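Uncharacterized protein (Sulfolobus solfataricus, PDB 4WWM) is a Urm1-type ubiquitin-related modifier of an archaeon, probably attached to other proteins in a pathway linked to the proteasome. Local coordinates at residues 2-7 against 72-77; 12-17 against 35-40. All blocks are in the same frame, centred on the assembly; numbering follows the deposited sequence.

In the fold
Contact 1 (2-7 against 72-77) pairs the first and last strands in the middle of the ubiquitin-like sheet; contact 2 (12-17 against 35-40) closes a corner of the same domain, where helix 10-14 meets the loop after helix 26-33. Their centres lie 13 Å apart, and along the chain contact 2 is nested inside the loop that contact 1 closes. Leu6 joins them: its CD1 packs 3.5 Å from Phe14 CB, and its backbone N is 2.8 Å from Arg17 O, a probable hydrogen bond. A sulfate ion, probably from the crystallisation liquor, sits by Lys3 and belongs to contact 1 alone.

Contact 1 of 2, residues 2-7 against 72-77; sequences PKVILK and DIIEII. With SO4 (sulfate ion), chain C.
Ile76 reaches across to Val4 and Leu6, its CD1 lying 3.7 Å from Val4 CG1 and 3.9 Å from Leu6 CD2. Leu6 and Ile76 run side by side, pointing the same way, whereas Val4 crosses Ile76 obliquely. Ile74 lies on this same face, with its CD1 4.0 Å from Pro2 CB, and helix 10-14 packs here through Leu10, Ile11 and Phe14. Beneath the side chains, five backbone hydrogen bonds join two parallel strands, the pairing of first and last strands that marks the ubiquitin (beta-grasp) fold. Ile74 N to Lys3 O is the shortest at 2.6 Å; Lys7 N to Ile76 O, 3.0 Å, is the most bent, at 140°.

The opposite face carries Lys3, Ile5, Ile73 and Glu75. Ile5 and Ile73 touch methyl to methyl, Ile5 CD1 to Ile73 CG2 at 3.7 Å. Lys3 has CG anti to its backbone N (chi1 -176°), and the fully extended chain beyond carries NZ to the sulfate, 3.0 Å from its O2, and to a salt bridge with Glu18 on strand 18-20. An alanine here would probably leave Glu18 and the sulfate without this positive partner. Lys7 instead bends at CD (chi2 -72°). Its NZ stops 4.8 Å from Glu75 OE1, so the opposite charges do not touch, although they probably attract each other.

The chemistry is thus divided by face: branched aliphatic groups fill the buried side, while the other mixes isoleucines with charged groups that can meet ions and solvent.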
loop_
_atom_site.group_PDB
_atom_site.type_symbol
_atom_site.label_atom_id
_atom_site.label_comp_id
_atom_site.label_asym_id
_atom_site.label_seq_id
_atom_site.Cartn_x
_atom_site.Cartn_y
_atom_site.Cartn_z
ATOM N N PRO A 2 7.473 -8.126 1.033
ATOM C CA PRO A 2 6.889 -7.697 -0.242
ATOM C C PRO A 2 7.400 -6.345 -0.732
ATOM O O PRO A 2 7.941 -5.544 0.033
ATOM C CB PRO A 2 5.384 -7.629 0.059
ATOM C CG PRO A 2 5.251 -7.751 1.538
ATOM C CD PRO A 2 6.438 -8.522 2.000
ATOM N N LYS A 3 7.218 -6.117 -2.027
ATOM C CA LYS A 3 7.637 -4.888 -2.679
ATOM C C LYS A 3 6.437 -3.961 -2.842
ATOM O O LYS A 3 5.393 -4.378 -3.348
ATOM C CB LYS A 3 8.265 -5.200 -4.037
ATOM C CG LYS A 3 8.836 -3.997 -4.771
ATOM C CD LYS A 3 9.427 -4.412 -6.111
ATOM C CE LYS A 3 9.977 -3.229 -6.881
ATOM N NZ LYS A 3 10.514 -3.651 -8.204
ATOM N N VAL A 4 6.591 -2.717 -2.395
ATOM C CA VAL A 4 5.559 -1.697 -2.545
ATOM C C VAL A 4 5.954 -0.707 -3.635
ATOM O O VAL A 4 7.057 -0.155 -3.609
ATOM C CB VAL A 4 5.320 -0.935 -1.227
ATOM C CG1 VAL A 4 4.269 0.160 -1.407
ATOM C CG2 VAL A 4 4.890 -1.893 -0.133
ATOM N N ILE A 5 5.055 -0.500 -4.593
ATOM C CA ILE A 5 5.262 0.473 -5.659
ATOM C C ILE A 5 4.211 1.576 -5.577
ATOM O O ILE A 5 3.011 1.301 -5.573
ATOM C CB ILE A 5 5.204 -0.190 -7.050
ATOM C CG1 ILE A 5 6.252 -1.306 -7.147
ATOM C CG2 ILE A 5 5.425 0.853 -8.142
ATOM C CD1 ILE A 5 6.277 -2.040 -8.488
ATOM N N LEU A 6 4.666 2.825 -5.517
ATOM C CA LEU A 6 3.766 3.972 -5.486
ATOM C C LEU A 6 3.539 4.488 -6.898
ATOM O O LEU A 6 4.445 4.449 -7.732
ATOM C CB LEU A 6 4.332 5.083 -4.595
ATOM C CG LEU A 6 4.593 4.720 -3.132
ATOM C CD1 LEU A 6 5.201 5.901 -2.401
ATOM C CD2 LEU A 6 3.325 4.277 -2.431
ATOM N N LYS A 7 2.324 4.962 -7.161
ATOM C CA LYS A 7 1.964 5.508 -8.467
ATOM C C LYS A 7 1.407 6.921 -8.332
ATOM O O LYS A 7 0.918 7.311 -7.270
ATOM C CB LYS A 7 0.932 4.616 -9.162
ATOM C CG LYS A 7 1.438 3.233 -9.541
ATOM C CD LYS A 7 2.419 3.294 -10.698
ATOM C CE LYS A 7 3.035 1.934 -10.972
ATOM N NZ LYS A 7 4.168 2.023 -11.934
ATOM N N ASP A 72 5.625 -10.810 -3.307
ATOM C CA ASP A 72 4.429 -10.116 -3.781
ATOM C C ASP A 72 4.736 -8.663 -4.123
ATOM O O ASP A 72 5.569 -8.026 -3.480
ATOM C CB ASP A 72 3.311 -10.167 -2.735
ATOM C CG ASP A 72 2.625 -11.522 -2.668
ATOM O OD1 ASP A 72 2.726 -12.306 -3.636
ATOM O OD2 ASP A 72 1.967 -11.794 -1.640
ATOM N N ILE A 73 4.050 -8.152 -5.140
ATOM C CA ILE A 73 4.188 -6.764 -5.552
ATOM C C ILE A 73 2.910 -6.005 -5.225
ATOM O O ILE A 73 1.838 -6.318 -5.745
ATOM C CB ILE A 73 4.492 -6.648 -7.056
ATOM C CG1 ILE A 73 5.790 -7.394 -7.387
ATOM C CG2 ILE A 73 4.595 -5.179 -7.462
ATOM C CD1 ILE A 73 6.099 -7.477 -8.869
ATOM N N ILE A 74 3.042 -5.008 -4.356
ATOM C CA ILE A 74 1.915 -4.197 -3.915
ATOM C C ILE A 74 1.964 -2.819 -4.567
ATOM O O ILE A 74 2.877 -2.042 -4.308
ATOM C CB ILE A 74 1.914 -4.034 -2.382
ATOM C CG1 ILE A 74 1.862 -5.409 -1.708
ATOM C CG2 ILE A 74 0.735 -3.175 -1.942
ATOM C CD1 ILE A 74 2.117 -5.373 -0.214
ATOM N N GLU A 75 0.978 -2.515 -5.405
ATOM C CA GLU A 75 0.909 -1.210 -6.059
ATOM C C GLU A 75 -0.141 -0.348 -5.382
ATOM O O GLU A 75 -1.292 -0.761 -5.248
ATOM C CB GLU A 75 0.580 -1.354 -7.546
ATOM C CG GLU A 75 1.618 -2.111 -8.350
ATOM C CD GLU A 75 1.202 -2.292 -9.794
ATOM O OE1 GLU A 75 0.952 -1.273 -10.470
ATOM O OE2 GLU A 75 1.115 -3.451 -10.249
ATOM N N ILE A 76 0.259 0.847 -4.953
ATOM C CA ILE A 76 -0.669 1.793 -4.346
ATOM C C ILE A 76 -0.932 2.910 -5.351
ATOM O O ILE A 76 -0.027 3.662 -5.717
ATOM C CB ILE A 76 -0.129 2.357 -3.021
ATOM C CG1 ILE A 76 0.294 1.207 -2.101
ATOM C CG2 ILE A 76 -1.195 3.208 -2.338
ATOM C CD1 ILE A 76 0.960 1.651 -0.824
ATOM N N ILE A 77 -2.183 2.995 -5.794
ATOM C CA ILE A 77 -2.564 3.835 -6.922
ATOM C C ILE A 77 -3.644 4.844 -6.539
ATOM O O ILE A 77 -4.739 4.454 -6.128
ATOM C CB ILE A 77 -3.092 2.979 -8.092
ATOM C CG1 ILE A 77 -2.074 1.896 -8.459
ATOM C CG2 ILE A 77 -3.407 3.859 -9.299
ATOM C CD1 ILE A 77 -2.583 0.876 -9.455
HETATM S S SO4 C . 14.403 -4.810 -7.303
HETATM O O1 SO4 C . 13.970 -6.080 -7.879
HETATM O O2 SO4 C . 13.233 -3.979 -7.034
HETATM O O3 SO4 C . 15.284 -4.125 -8.245
HETATM O O4 SO4 C . 15.124 -5.060 -6.058
#

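Contact 2 of 2, residues 12-17 against 35-40; sequences SQFNFR and SKKHLI
Gln13 and Leu39 bring the two backbones closest, their CA atoms 8.0 Å apart, just before helix 10-14 ends and the chain turns off at Asn15 with a positive phi of 73°. In this beta-grasp domain the contact joins that short helix to the irregular loop following helix 26-33, and it is made mainly by side chains around one aromatic ring.

Phe14 is the centre of it. Leu39 CD1 sits over one face in a CH-pi contact, 3.8 Å from the ring centroid and only 8° off the ring normal. The two side chains reach toward each other tip to tip, and Leu39 CB adds a second touch, 3.8 Å from Phe14 CZ. Ile40 approaches the edge instead: its CG2 lies near the ring plane, 3.8 Å from Phe14 CE2, and the side chains cross at about a right angle. With Ile40 CG1 between the backbone N and the carbonyl carbon (chi1 60°), CG2 is left beside N, where it meets the ring.

Lys37 comes in on the same side of the ring plane as Leu39, but obliquely, with its CD 3.5 Å from Phe14 CD1. Its aliphatic part does the touching. The ring also packs on Leu6 of strand 3-6 and Ile33 of helix 26-33, so helix, sheet and loop converge on it. Asp34 OD1 accepts hydrogen bonds from the backbone N of both Leu39 and Ile40, and so grips the loop backbone at two residues that meet Phe14. Leu39 CD1, besides lying over the ring face, rests 3.6 Å from Gln13 O.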
loop_
_atom_site.group_PDB
_atom_site.type_symbol
_atom_site.label_atom_id
_atom_site.label_comp_id
_atom_site.label_asym_id
_atom_site.label_seq_id
_atom_site.Cartn_x
_atom_site.Cartn_y
_atom_site.Cartn_z
ATOM N N SER A 12 5.658 11.641 -5.346
ATOM C CA SER A 12 6.239 12.889 -4.865
ATOM C C SER A 12 5.833 13.161 -3.419
ATOM O O SER A 12 6.604 13.726 -2.655
ATOM C CB SER A 12 5.827 14.061 -5.758
ATOM O OG SER A 12 4.453 14.357 -5.608
ATOM N N GLN A 13 4.626 12.747 -3.044
ATOM C CA GLN A 13 4.121 12.992 -1.697
ATOM C C GLN A 13 4.878 12.189 -0.639
ATOM O O GLN A 13 5.102 12.673 0.471
ATOM C CB GLN A 13 2.624 12.678 -1.632
ATOM C CG GLN A 13 1.772 13.686 -2.391
ATOM C CD GLN A 13 0.297 13.344 -2.369
ATOM O OE1 GLN A 13 -0.102 12.287 -1.879
ATOM N NE2 GLN A 13 -0.525 14.242 -2.902
ATOM N N PHE A 14 5.266 10.963 -0.984
ATOM C CA PHE A 14 6.059 10.122 -0.085
ATOM C C PHE A 14 7.560 10.332 -0.278
ATOM O O PHE A 14 8.347 10.028 0.615
ATOM C CB PHE A 14 5.726 8.646 -0.301
ATOM C CG PHE A 14 4.513 8.182 0.450
ATOM C CD1 PHE A 14 4.623 7.737 1.755
ATOM C CD2 PHE A 14 3.267 8.187 -0.150
ATOM C CE1 PHE A 14 3.509 7.306 2.449
ATOM C CE2 PHE A 14 2.151 7.757 0.538
ATOM C CZ PHE A 14 2.272 7.317 1.840
ATOM N N ASN A 15 7.937 10.830 -1.453
ATOM C CA ASN A 15 9.334 11.090 -1.816
ATOM C C ASN A 15 10.133 9.816 -2.099
ATOM O O ASN A 15 11.356 9.792 -1.940
ATOM C CB ASN A 15 10.038 11.899 -0.723
ATOM C CG ASN A 15 11.250 12.660 -1.242
ATOM O OD1 ASN A 15 11.271 13.121 -2.384
ATOM N ND2 ASN A 15 12.267 12.790 -0.401
ATOM N N PHE A 16 9.441 8.761 -2.518
ATOM C CA PHE A 16 10.094 7.581 -3.074
ATOM C C PHE A 16 9.113 6.881 -4.005
ATOM O O PHE A 16 7.928 7.213 -4.018
ATOM C CB PHE A 16 10.591 6.635 -1.971
ATOM C CG PHE A 16 9.496 5.986 -1.169
ATOM C CD1 PHE A 16 8.898 4.817 -1.604
ATOM C CD2 PHE A 16 9.084 6.532 0.034
ATOM C CE1 PHE A 16 7.900 4.214 -0.866
ATOM C CE2 PHE A 16 8.085 5.930 0.778
ATOM C CZ PHE A 16 7.493 4.771 0.326
ATOM N N ARG A 17 9.609 5.933 -4.794
ATOM C CA ARG A 17 8.781 5.251 -5.787
ATOM C C ARG A 17 8.547 3.789 -5.419
ATOM O O ARG A 17 7.438 3.276 -5.562
ATOM C CB ARG A 17 9.429 5.339 -7.170
ATOM C CG ARG A 17 8.572 4.765 -8.287
ATOM C CD ARG A 17 9.219 4.969 -9.647
ATOM N NE ARG A 17 8.450 4.346 -10.721
ATOM C CZ ARG A 17 8.783 4.389 -12.008
ATOM N NH1 ARG A 17 9.879 5.027 -12.397
ATOM N NH2 ARG A 17 8.017 3.791 -12.910
ATOM N N SER A 35 3.427 5.565 8.178
ATOM C CA SER A 35 3.615 5.721 9.622
ATOM C C SER A 35 3.398 7.143 10.146
ATOM O O SER A 35 2.415 7.406 10.837
ATOM C CB SER A 35 5.020 5.249 10.007
ATOM O OG SER A 35 5.197 5.267 11.413
ATOM N N LYS A 36 4.306 8.054 9.816
ATOM C CA LYS A 36 4.277 9.395 10.399
ATOM C C LYS A 36 3.666 10.425 9.460
ATOM O O LYS A 36 3.710 11.625 9.732
ATOM C CB LYS A 36 5.692 9.826 10.793
ATOM C CG LYS A 36 6.302 8.973 11.895
ATOM C CD LYS A 36 7.668 9.483 12.328
ATOM C CE LYS A 36 8.213 8.669 13.493
ATOM N NZ LYS A 36 9.564 9.123 13.929
ATOM N N LYS A 37 3.082 9.954 8.363
ATOM C CA LYS A 37 2.602 10.839 7.310
ATOM C C LYS A 37 1.077 10.910 7.257
ATOM O O LYS A 37 0.510 11.988 7.086
ATOM C CB LYS A 37 3.154 10.381 5.959
ATOM C CG LYS A 37 4.677 10.437 5.863
ATOM C CD LYS A 37 5.167 9.780 4.584
ATOM C CE LYS A 37 6.629 10.087 4.302
ATOM N NZ LYS A 37 7.528 9.519 5.334
ATOM N N HIS A 38 0.425 9.761 7.408
ATOM C CA HIS A 38 -1.033 9.671 7.323
ATOM C C HIS A 38 -1.535 10.202 5.985
ATOM O O HIS A 38 -2.487 10.984 5.930
ATOM C CB HIS A 38 -1.694 10.432 8.475
ATOM C CG HIS A 38 -1.350 9.893 9.826
ATOM N ND1 HIS A 38 -2.086 8.901 10.439
ATOM C CD2 HIS A 38 -0.348 10.200 10.684
ATOM C CE1 HIS A 38 -1.554 8.626 11.616
ATOM N NE2 HIS A 38 -0.498 9.401 11.788
ATOM N N LEU A 39 -0.890 9.765 4.909
ATOM C CA LEU A 39 -1.258 10.184 3.565
ATOM C C LEU A 39 -2.299 9.254 2.939
ATOM O O LEU A 39 -3.184 9.716 2.221
ATOM C CB LEU A 39 -0.011 10.252 2.675
ATOM C CG LEU A 39 0.946 11.414 2.963
ATOM C CD1 LEU A 39 2.269 11.207 2.241
ATOM C CD2 LEU A 39 0.325 12.742 2.559
ATOM N N ILE A 40 -2.200 7.955 3.215
ATOM C CA ILE A 40 -3.091 6.976 2.593
ATOM C C ILE A 40 -4.027 6.298 3.596
ATOM O O ILE A 40 -4.997 5.658 3.197
ATOM C CB ILE A 40 -2.288 5.896 1.836
ATOM C CG1 ILE A 40 -1.353 5.146 2.787
ATOM C CG2 ILE A 40 -1.497 6.543 0.705
ATOM C CD1 ILE A 40 -0.615 3.995 2.132
#